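Long-range contacts in lipid binding hydrolase (Escherichia coli, PDB 2IF6), which is of unknown function but probably acts as a hydrolase, with a permuted papain-like fold of the C92 amidase family: residues F12-S17 with K67-V72; R73-G78 with P172-V177; Q89-Y94 with W117-N122. One frame throughout, in Å; residues are numbered along the deposited sequence.

Contact 1 (F12-S17 with K67-V72)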
loop_
_atom_site.group_PDB
_atom_site.type_symbol
_atom_site.label_atom_id
_atom_site.label_comp_id
_atom_site.label_asym_id
_atom_site.label_seq_id
_atom_site.Cartn_x
_atom_site.Cartn_y
_atom_site.Cartn_z
ATOM N N PHE A 12 4.551 5.783 -0.781
ATOM C CA PHE A 12 4.817 4.989 0.431
ATOM C C PHE A 12 5.210 5.967 1.541
ATOM O O PHE A 12 5.810 7.018 1.266
ATOM C CB PHE A 12 5.972 4.004 0.175
ATOM C CG PHE A 12 5.719 3.019 -0.956
ATOM C CD1 PHE A 12 5.333 1.730 -0.672
ATOM C CD2 PHE A 12 5.890 3.385 -2.301
ATOM C CE1 PHE A 12 5.073 0.819 -1.702
ATOM C CE2 PHE A 12 5.628 2.426 -3.350
ATOM C CZ PHE A 12 5.268 1.183 -3.018
ATOM N N GLN A 13 4.873 5.622 2.783
ATOM C CA GLN A 13 5.213 6.441 3.915
ATOM C C GLN A 13 5.330 5.543 5.144
ATOM O O GLN A 13 4.991 4.356 5.093
ATOM C CB GLN A 13 4.127 7.520 4.136
ATOM C CG GLN A 13 2.797 6.955 4.661
ATOM C CD GLN A 13 1.691 7.981 4.868
ATOM O OE1 GLN A 13 0.645 7.606 5.366
ATOM N NE2 GLN A 13 1.912 9.258 4.517
ATOM N N ILE A 14 5.761 6.156 6.239
ATOM C CA ILE A 14 5.777 5.528 7.550
ATOM C C ILE A 14 4.499 5.935 8.262
ATOM O O ILE A 14 4.304 7.120 8.620
ATOM C CB ILE A 14 6.956 6.036 8.422
ATOM C CG1 ILE A 14 8.307 5.895 7.706
ATOM C CG2 ILE A 14 6.969 5.301 9.767
ATOM C CD1 ILE A 14 9.417 6.615 8.473
ATOM N N SER A 15 3.624 4.962 8.458
ATOM C CA SER A 15 2.402 5.148 9.246
ATOM C C SER A 15 2.726 5.570 10.710
ATOM O O SER A 15 3.736 5.131 11.281
ATOM C CB SER A 15 1.607 3.843 9.251
ATOM O OG SER A 15 0.551 3.907 10.188
ATOM N N ARG A 16 1.871 6.411 11.286
ATOM C CA ARG A 16 1.948 6.756 12.721
ATOM C C ARG A 16 1.058 5.852 13.610
ATOM O O ARG A 16 1.010 6.026 14.835
ATOM C CB ARG A 16 1.551 8.201 12.949
ATOM C CG ARG A 16 2.496 9.251 12.388
ATOM C CD ARG A 16 1.805 10.592 12.532
ATOM N NE ARG A 16 2.303 11.571 11.577
ATOM C CZ ARG A 16 3.023 12.647 11.897
ATOM N NH1 ARG A 16 3.317 12.905 13.170
ATOM N NH2 ARG A 16 3.441 13.477 10.938
ATOM N N SER A 17 0.368 4.901 12.993
ATOM C CA SER A 17 -0.466 3.937 13.717
ATOM C C SER A 17 0.374 3.006 14.576
ATOM O O SER A 17 1.547 2.812 14.308
ATOM C CB SER A 17 -1.256 3.084 12.743
ATOM O OG SER A 17 -0.413 2.115 12.121
ATOM N N LYS A 67 7.299 12.270 10.034
ATOM C CA LYS A 67 8.302 13.215 9.546
ATOM C C LYS A 67 8.045 13.718 8.116
ATOM O O LYS A 67 8.929 14.348 7.519
ATOM C CB LYS A 67 9.709 12.612 9.676
ATOM C CG LYS A 67 10.238 12.528 11.130
ATOM C CD LYS A 67 10.887 13.840 11.546
ATOM C CE LYS A 67 11.437 13.724 12.966
ATOM N NZ LYS A 67 10.809 14.783 13.841
ATOM N N GLY A 68 6.835 13.485 7.591
ATOM C CA GLY A 68 6.481 13.905 6.231
ATOM C C GLY A 68 7.215 13.150 5.120
ATOM O O GLY A 68 7.200 13.596 3.956
ATOM N N LYS A 69 7.896 12.044 5.466
ATOM C CA LYS A 69 8.742 11.328 4.508
ATOM C C LYS A 69 7.869 10.538 3.543
ATOM O O LYS A 69 6.825 9.988 3.940
ATOM C CB LYS A 69 9.676 10.352 5.191
ATOM C CG LYS A 69 10.699 11.012 6.087
ATOM C CD LYS A 69 11.617 9.912 6.612
ATOM C CE LYS A 69 12.686 10.490 7.486
ATOM N NZ LYS A 69 13.698 9.425 7.805
ATOM N N TYR A 70 8.294 10.478 2.282
ATOM C CA TYR A 70 7.573 9.680 1.297
ATOM C C TYR A 70 8.503 9.366 0.132
ATOM O O TYR A 70 9.522 10.055 -0.096
ATOM C CB TYR A 70 6.263 10.385 0.813
ATOM C CG TYR A 70 6.487 11.605 -0.065
ATOM C CD1 TYR A 70 6.553 11.492 -1.459
ATOM C CD2 TYR A 70 6.650 12.882 0.508
ATOM C CE1 TYR A 70 6.777 12.611 -2.258
ATOM C CE2 TYR A 70 6.860 14.019 -0.276
ATOM C CZ TYR A 70 6.934 13.876 -1.659
ATOM O OH TYR A 70 7.151 14.999 -2.432
ATOM N N VAL A 71 8.142 8.325 -0.599
ATOM C CA VAL A 71 8.838 7.967 -1.842
ATOM C C VAL A 71 7.756 7.522 -2.792
ATOM O O VAL A 71 6.721 6.962 -2.354
ATOM C CB VAL A 71 9.881 6.844 -1.628
ATOM C CG1 VAL A 71 9.255 5.625 -0.989
ATOM C CG2 VAL A 71 10.565 6.457 -2.966
ATOM N N VAL A 72 7.962 7.788 -4.082
ATOM C CA VAL A 72 6.956 7.494 -5.092
ATOM C C VAL A 72 7.546 6.581 -6.147
ATOM O O VAL A 72 8.621 6.867 -6.662
ATOM C CB VAL A 72 6.467 8.796 -5.782
ATOM C CG1 VAL A 72 5.415 8.455 -6.810
ATOM C CG2 VAL A 72 5.872 9.784 -4.730
HETATM O O HOH W 1 4.334 10.939 3.916
HETATM O O HOH W 2 6.397 9.056 6.435
#
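Phe12 and Val71 form an antiparallel hydrogen-bonded pair between strands 10-13 and 70-75. Phe12 N donates to Val71 O over 2.9 Å. The return bond, from Val71 N to Phe12 O, is longer at 3.3 Å. Both side chains lie on the same face of the sheet, where Phe12 CB meets Val71 CG1 at 3.8 Å. At the edge of the Phe12 ring, in its plane, sits Val71 O.

After Gln13 and Tyr70 the two chains separate, and waters bridge them. Gln13 CB lies 3.7 Å from Lys69 O. Gln13 CG stands between the backbone N and the carbonyl carbon (chi1 71°), and the chain then runs extended to the amide. Gln13 NE2 donates to the Trp61 carbonyl. Gln13 NE2 also donates to a water 3.0 Å away. The same water donates to Lys69 O. A second water joins Ile14 N to the same carbonyl, so Lys69 O accepts from two waters.

Phe12 also packs edge-to-face on the ring of Phe169. Gln13 touches His33 of strand 33-40, a residue that may be catalytic, as in papain-like enzymes. In the sheet, strand 10-13 lies between strands 33-40 and 70-75, and Ile14 reaches helix 20-27.

Contact 2 (R73-G78 with P172-V177)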
loop_
_atom_site.group_PDB
_atom_site.type_symbol
_atom_site.label_atom_id
_atom_site.label_comp_id
_atom_site.label_asym_id
_atom_site.label_seq_id
_atom_site.Cartn_x
_atom_site.Cartn_y
_atom_site.Cartn_z
ATOM N N ARG A 73 6.836 5.502 -6.487
ATOM C CA ARG A 73 7.264 4.619 -7.573
ATOM C C ARG A 73 6.297 4.744 -8.753
ATOM O O ARG A 73 5.103 5.008 -8.570
ATOM C CB ARG A 73 7.299 3.171 -7.095
ATOM C CG ARG A 73 8.238 2.968 -5.904
ATOM C CD ARG A 73 9.667 2.764 -6.378
ATOM N NE ARG A 73 10.000 1.365 -6.586
ATOM C CZ ARG A 73 11.213 0.950 -6.934
ATOM N NH1 ARG A 73 12.203 1.836 -7.106
ATOM N NH2 ARG A 73 11.437 -0.347 -7.125
ATOM N N ARG A 74 6.810 4.567 -9.956
ATOM C CA ARG A 74 5.966 4.609 -11.156
ATOM C C ARG A 74 6.386 3.537 -12.131
ATOM O O ARG A 74 7.570 3.191 -12.208
ATOM C CB ARG A 74 6.115 6.002 -11.827
ATOM C CG ARG A 74 5.452 6.095 -13.234
ATOM C CD ARG A 74 5.634 7.487 -13.877
ATOM N NE ARG A 74 5.159 8.549 -12.982
ATOM C CZ ARG A 74 5.488 9.832 -13.094
ATOM N NH1 ARG A 74 6.278 10.221 -14.113
ATOM N NH2 ARG A 74 4.993 10.724 -12.227
ATOM N N VAL A 75 5.446 3.040 -12.945
ATOM C CA VAL A 75 5.866 2.066 -13.927
ATOM C C VAL A 75 6.904 2.719 -14.838
ATOM O O VAL A 75 6.691 3.826 -15.314
ATOM C CB VAL A 75 4.658 1.519 -14.729
ATOM C CG1 VAL A 75 5.154 0.725 -15.946
ATOM C CG2 VAL A 75 3.752 0.672 -13.781
ATOM N N GLU A 76 8.014 2.025 -15.073
ATOM C CA GLU A 76 9.142 2.600 -15.787
ATOM C C GLU A 76 8.745 2.945 -17.228
ATOM O O GLU A 76 8.129 2.104 -17.946
ATOM C CB GLU A 76 10.357 1.660 -15.771
ATOM C CG GLU A 76 11.654 2.478 -15.926
ATOM C CD GLU A 76 12.876 1.636 -16.071
ATOM O OE1 GLU A 76 12.783 0.409 -15.867
ATOM O OE2 GLU A 76 13.947 2.208 -16.342
ATOM N N GLY A 77 9.081 4.172 -17.627
ATOM C CA GLY A 77 8.613 4.733 -18.928
ATOM C C GLY A 77 7.211 5.352 -18.930
ATOM O O GLY A 77 6.771 5.951 -19.935
ATOM N N GLY A 78 6.515 5.245 -17.798
ATOM C CA GLY A 78 5.210 5.882 -17.621
ATOM C C GLY A 78 4.068 5.053 -18.173
ATOM O O GLY A 78 4.285 4.142 -19.017
ATOM N N PRO A 172 9.105 -5.442 -10.165
ATOM C CA PRO A 172 10.099 -5.207 -11.223
ATOM C C PRO A 172 9.775 -4.070 -12.198
ATOM O O PRO A 172 10.692 -3.451 -12.753
ATOM C CB PRO A 172 10.187 -6.542 -11.962
ATOM C CG PRO A 172 8.967 -7.251 -11.646
ATOM C CD PRO A 172 8.505 -6.791 -10.269
ATOM N N GLN A 173 8.487 -3.785 -12.356
ATOM C CA GLN A 173 8.035 -2.752 -13.312
ATOM C C GLN A 173 8.418 -1.328 -12.889
ATOM O O GLN A 173 8.425 -0.416 -13.738
ATOM C CB GLN A 173 6.519 -2.873 -13.567
ATOM C CG GLN A 173 6.066 -4.272 -13.967
ATOM C CD GLN A 173 5.598 -5.122 -12.779
ATOM O OE1 GLN A 173 6.131 -5.010 -11.669
ATOM N NE2 GLN A 173 4.616 -5.990 -13.019
ATOM N N LEU A 174 8.811 -1.145 -11.623
ATOM C CA LEU A 174 8.753 0.168 -11.013
ATOM C C LEU A 174 10.075 0.880 -11.001
ATOM O O LEU A 174 11.109 0.239 -10.923
ATOM C CB LEU A 174 8.159 0.075 -9.594
ATOM C CG LEU A 174 6.752 -0.453 -9.388
ATOM C CD1 LEU A 174 6.384 -0.333 -7.913
ATOM C CD2 LEU A 174 5.781 0.275 -10.273
ATOM N N THR A 175 10.038 2.194 -11.117
ATOM C CA THR A 175 11.214 2.997 -10.903
ATOM C C THR A 175 10.836 4.112 -9.929
ATOM O O THR A 175 9.660 4.472 -9.854
ATOM C CB THR A 175 11.701 3.619 -12.277
ATOM O OG1 THR A 175 12.958 4.242 -12.082
ATOM C CG2 THR A 175 10.728 4.676 -12.809
ATOM N N THR A 176 11.801 4.709 -9.245
ATOM C CA THR A 176 11.474 5.795 -8.330
ATOM C C THR A 176 11.408 7.155 -9.041
ATOM O O THR A 176 12.364 7.546 -9.716
ATOM C CB THR A 176 12.515 5.904 -7.226
ATOM O OG1 THR A 176 12.613 4.675 -6.511
ATOM C CG2 THR A 176 12.186 7.053 -6.300
ATOM N N VAL A 177 10.326 7.897 -8.835
ATOM C CA VAL A 177 10.109 9.191 -9.520
ATOM C C VAL A 177 10.034 10.373 -8.524
ATOM O O VAL A 177 10.021 11.536 -8.930
ATOM C CB VAL A 177 8.849 9.164 -10.417
ATOM C CG1 VAL A 177 9.005 8.130 -11.554
ATOM C CG2 VAL A 177 7.581 8.912 -9.582
HETATM O O HOH W 3 14.028 -0.011 -9.234
HETATM O O HOH W 4 8.321 -1.011 -16.956
#
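The guanidinium of Arg73 has the carbonyl oxygen of Leu174 over one face, 3.8 Å above the plane and offset toward the rim. At its edge, nearly in plane, is Thr176 OG1, which accepts a hydrogen bond from Arg73 NH1 at 2.9 Å. The guanidinium of Arg74 has Val177 CG2 over one face, also displaced toward the rim. These groups sit on an antiparallel strand pair at the border of the six-stranded sheet, where strand 174-180 is the outermost strand next to 70-75.

The two arginines lie on different faces of the sheet. Arg73 and Thr176 form a non-hydrogen-bonded backbone pair, with side chains on the same face. The Arg73 chain bends at chi2 (-84°) and again at chi3, and Arg73 CD passes 3.5 Å from Thr176 OG1. Arg73 NH2 bonds to the Phe169 carbonyl, and the charged group makes a cation-pi contact with the Phe169 ring. Arg74 shares the other face with Thr175. Arg74 CB rests on Val177 CG1 at 3.6 Å, and Arg74 NE forms a salt bridge with Asp9. Each charge therefore has a partner from elsewhere in the chain.

Leu174 adds apolar contacts. Leu174 CD1 meets Arg73 CB at 3.7 Å, while CD2 packs against Val75 CG2. Arg74 and Thr175 are the hydrogen-bonded pair, each N donating to the other's O.

Strand 70-75 then leaves the sheet through a type II turn from Val75 to Gly78, closed by a bond from Gly78 N to Val75 O. Just past the strands, Glu76 N donates to Gln173 O, 2.8 Å away, with an angle of 163° at the hydrogen.

Contact 3 (Q89-Y94 with W117-N122)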
loop_
_atom_site.group_PDB
_atom_site.type_symbol
_atom_site.label_atom_id
_atom_site.label_comp_id
_atom_site.label_asym_id
_atom_site.label_seq_id
_atom_site.Cartn_x
_atom_site.Cartn_y
_atom_site.Cartn_z
ATOM N N GLN A 89 -10.700 3.956 -13.106
ATOM C CA GLN A 89 -11.993 3.252 -13.236
ATOM C C GLN A 89 -12.135 2.077 -12.273
ATOM O O GLN A 89 -13.159 1.883 -11.611
ATOM C CB GLN A 89 -12.101 2.712 -14.672
ATOM C CG GLN A 89 -13.476 2.241 -15.138
ATOM C CD GLN A 89 -13.518 1.914 -16.646
ATOM O OE1 GLN A 89 -12.589 1.299 -17.205
ATOM N NE2 GLN A 89 -14.615 2.307 -17.301
ATOM N N THR A 90 -11.105 1.244 -12.260
ATOM C CA THR A 90 -11.065 0.089 -11.376
ATOM C C THR A 90 -11.033 0.493 -9.921
ATOM O O THR A 90 -11.692 -0.131 -9.109
ATOM C CB THR A 90 -9.835 -0.780 -11.699
ATOM O OG1 THR A 90 -9.950 -1.238 -13.040
ATOM C CG2 THR A 90 -9.748 -1.997 -10.780
ATOM N N ALA A 91 -10.264 1.543 -9.590
ATOM C CA ALA A 91 -10.160 1.988 -8.203
ATOM C C ALA A 91 -11.561 2.241 -7.639
ATOM O O ALA A 91 -11.811 1.997 -6.454
ATOM C CB ALA A 91 -9.315 3.223 -8.087
ATOM N N LYS A 92 -12.466 2.731 -8.491
ATOM C CA LYS A 92 -13.823 3.092 -8.049
ATOM C C LYS A 92 -14.595 1.927 -7.444
ATOM O O LYS A 92 -15.427 2.132 -6.590
ATOM C CB LYS A 92 -14.640 3.673 -9.205
ATOM C CG LYS A 92 -14.180 5.037 -9.648
ATOM C CD LYS A 92 -15.069 5.556 -10.788
ATOM C CE LYS A 92 -14.619 6.965 -11.183
ATOM N NZ LYS A 92 -15.332 7.517 -12.398
ATOM N N ARG A 93 -14.305 0.713 -7.884
ATOM C CA ARG A 93 -15.018 -0.490 -7.445
ATOM C C ARG A 93 -14.731 -0.858 -5.988
ATOM O O ARG A 93 -15.477 -1.617 -5.397
ATOM C CB ARG A 93 -14.688 -1.681 -8.358
ATOM C CG ARG A 93 -14.896 -1.408 -9.868
ATOM C CD ARG A 93 -14.387 -2.557 -10.748
ATOM N NE ARG A 93 -14.863 -3.866 -10.302
ATOM C CZ ARG A 93 -14.102 -4.965 -10.275
ATOM N NH1 ARG A 93 -12.825 -4.917 -10.670
ATOM N NH2 ARG A 93 -14.611 -6.120 -9.842
ATOM N N TYR A 94 -13.661 -0.309 -5.408
ATOM C CA TYR A 94 -13.244 -0.644 -4.032
ATOM C C TYR A 94 -13.586 0.459 -3.020
ATOM O O TYR A 94 -13.414 0.270 -1.808
ATOM C CB TYR A 94 -11.724 -0.922 -3.994
ATOM C CG TYR A 94 -11.314 -2.103 -4.856
ATOM C CD1 TYR A 94 -11.210 -3.377 -4.316
ATOM C CD2 TYR A 94 -11.043 -1.937 -6.210
ATOM C CE1 TYR A 94 -10.833 -4.472 -5.120
ATOM C CE2 TYR A 94 -10.703 -3.018 -7.026
ATOM C CZ TYR A 94 -10.595 -4.275 -6.478
ATOM O OH TYR A 94 -10.244 -5.337 -7.287
ATOM N N TRP A 117 -2.470 -3.445 -5.053
ATOM C CA TRP A 117 -2.097 -4.634 -5.834
ATOM C C TRP A 117 -3.299 -5.048 -6.654
ATOM O O TRP A 117 -3.178 -5.292 -7.869
ATOM C CB TRP A 117 -1.626 -5.783 -4.929
ATOM C CG TRP A 117 -0.927 -6.909 -5.678
ATOM C CD1 TRP A 117 0.420 -7.049 -5.881
ATOM C CD2 TRP A 117 -1.555 -8.009 -6.362
ATOM N NE1 TRP A 117 0.670 -8.193 -6.617
ATOM C CE2 TRP A 117 -0.522 -8.795 -6.929
ATOM C CE3 TRP A 117 -2.887 -8.415 -6.526
ATOM C CZ2 TRP A 117 -0.786 -9.962 -7.670
ATOM C CZ3 TRP A 117 -3.150 -9.587 -7.254
ATOM C CH2 TRP A 117 -2.095 -10.341 -7.819
ATOM N N LYS A 118 -4.465 -5.103 -6.017
ATOM C CA LYS A 118 -5.679 -5.591 -6.692
ATOM C C LYS A 118 -6.148 -4.669 -7.823
ATOM O O LYS A 118 -6.638 -5.133 -8.869
ATOM C CB LYS A 118 -6.803 -5.880 -5.709
ATOM C CG LYS A 118 -6.596 -7.190 -4.967
ATOM C CD LYS A 118 -7.618 -7.393 -3.882
ATOM C CE LYS A 118 -7.458 -8.810 -3.258
ATOM N NZ LYS A 118 -8.423 -9.115 -2.175
ATOM N N VAL A 119 -5.953 -3.370 -7.653
ATOM C CA VAL A 119 -6.332 -2.414 -8.699
ATOM C C VAL A 119 -5.439 -2.600 -9.946
ATOM O O VAL A 119 -5.936 -2.667 -11.069
ATOM C CB VAL A 119 -6.336 -0.953 -8.182
ATOM C CG1 VAL A 119 -6.394 0.027 -9.379
ATOM C CG2 VAL A 119 -7.539 -0.727 -7.197
ATOM N N TYR A 120 -4.130 -2.743 -9.751
ATOM C CA TYR A 120 -3.223 -2.907 -10.897
ATOM C C TYR A 120 -3.528 -4.199 -11.624
ATOM O O TYR A 120 -3.474 -4.266 -12.864
ATOM C CB TYR A 120 -1.755 -2.884 -10.460
ATOM C CG TYR A 120 -1.118 -1.541 -10.694
ATOM C CD1 TYR A 120 -1.247 -0.507 -9.766
ATOM C CD2 TYR A 120 -0.440 -1.278 -11.875
ATOM C CE1 TYR A 120 -0.661 0.748 -10.007
ATOM C CE2 TYR A 120 0.119 -0.034 -12.138
ATOM C CZ TYR A 120 0.009 0.977 -11.195
ATOM O OH TYR A 120 0.608 2.189 -11.440
ATOM N N GLN A 121 -3.843 -5.221 -10.846
ATOM C CA GLN A 121 -4.042 -6.544 -11.416
ATOM C C GLN A 121 -5.326 -6.512 -12.217
ATOM O O GLN A 121 -5.374 -6.977 -13.341
ATOM C CB GLN A 121 -4.075 -7.602 -10.309
ATOM C CG GLN A 121 -4.972 -8.863 -10.572
ATOM C CD GLN A 121 -4.539 -9.693 -11.755
ATOM O OE1 GLN A 121 -5.378 -10.330 -12.425
ATOM N NE2 GLN A 121 -3.241 -9.706 -12.033
ATOM N N ASN A 122 -6.374 -5.942 -11.637
ATOM C CA ASN A 122 -7.666 -5.969 -12.296
ATOM C C ASN A 122 -7.813 -4.978 -13.442
ATOM O O ASN A 122 -8.514 -5.258 -14.402
ATOM C CB ASN A 122 -8.793 -5.863 -11.276
ATOM C CG ASN A 122 -8.991 -7.175 -10.523
ATOM O OD1 ASN A 122 -9.325 -8.198 -11.130
ATOM N ND2 ASN A 122 -8.720 -7.172 -9.223
#
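Thr90 and Val119 meet where the C-terminal end of helix 81-91 packs on helix 112-124. Thr90 CG2 does the touching. Thr90 CG2 lies 3.9 Å from Val119 O and 4.0 Å from Asn122 CB. The Thr90 hydroxyl is used within its own helix, where OG1 bonds to the Lys86 carbonyl.

Ala91 comes next, and here the backbones approach closely. The CA atoms of Ala91 and Val119 are 5.9 Å apart, with Val119 CG2 packed against Ala91 CA. The small side chain of Ala91 is consistent with this short spacing.

Arg93 takes a lesser part. Its NH1 comes to Asn122 CB, which lies at the edge of the guanidinium. The guanidinium and the Asn122 amide are turned almost at a right angle, with planes 87° apart.

Tyr94 brings in an aromatic ring. With CG anti to the carbonyl carbon (chi1 -62°), the ring leaves toward helix 112-124. Farther out, Tyr94 CD2 lies 3.8 Å from Val119 CG2, the two side chains sliding past each other in opposite directions. Tyr94 OH ends near Lys118 CB, also at 3.8 Å. Asn122 ND2 stands at the ring's edge, 3.1 Å from Tyr94 OH. Phe47 of strand 43-49 touches Ala91, Tyr94 and Val119, so the helix pair packs against the large sheet here.

Asn122 ND2 donates to Lys118 O at 2.9 Å. The backbone N of Asn122 reaches that oxygen from the opposite face of the carbonyl plane. Two bonds thus grip Lys118 O, and the amide is tied back to its own helix. Methyl groups and one aromatic ring make most of the contact, and the Lys118 charge leads away to pair with Glu114 and Asp107.

Contacts 1 and 2 belong to one antiparallel sheet and share strand 70-75. Contact 1 joins that strand to 10-13 on one side, and contact 2 joins it to 174-180 on the other. Their centres lie about 19 Å apart, yet they touch, as where Phe12 CE2 packs on Arg73 CG. Contact 3 pairs two helices, with its centre about 22 Å from that of contact 1 and about 18 Å from that of contact 2. It touches contact 2 through Val75 and Tyr120. Contact 1 closes before contact 2 opens, and both segments of contact 3 fall between those of contact 2. Strand 174-180 comes after these helices and closes the sheet edge beside 70-75 in this permuted papain-like fold.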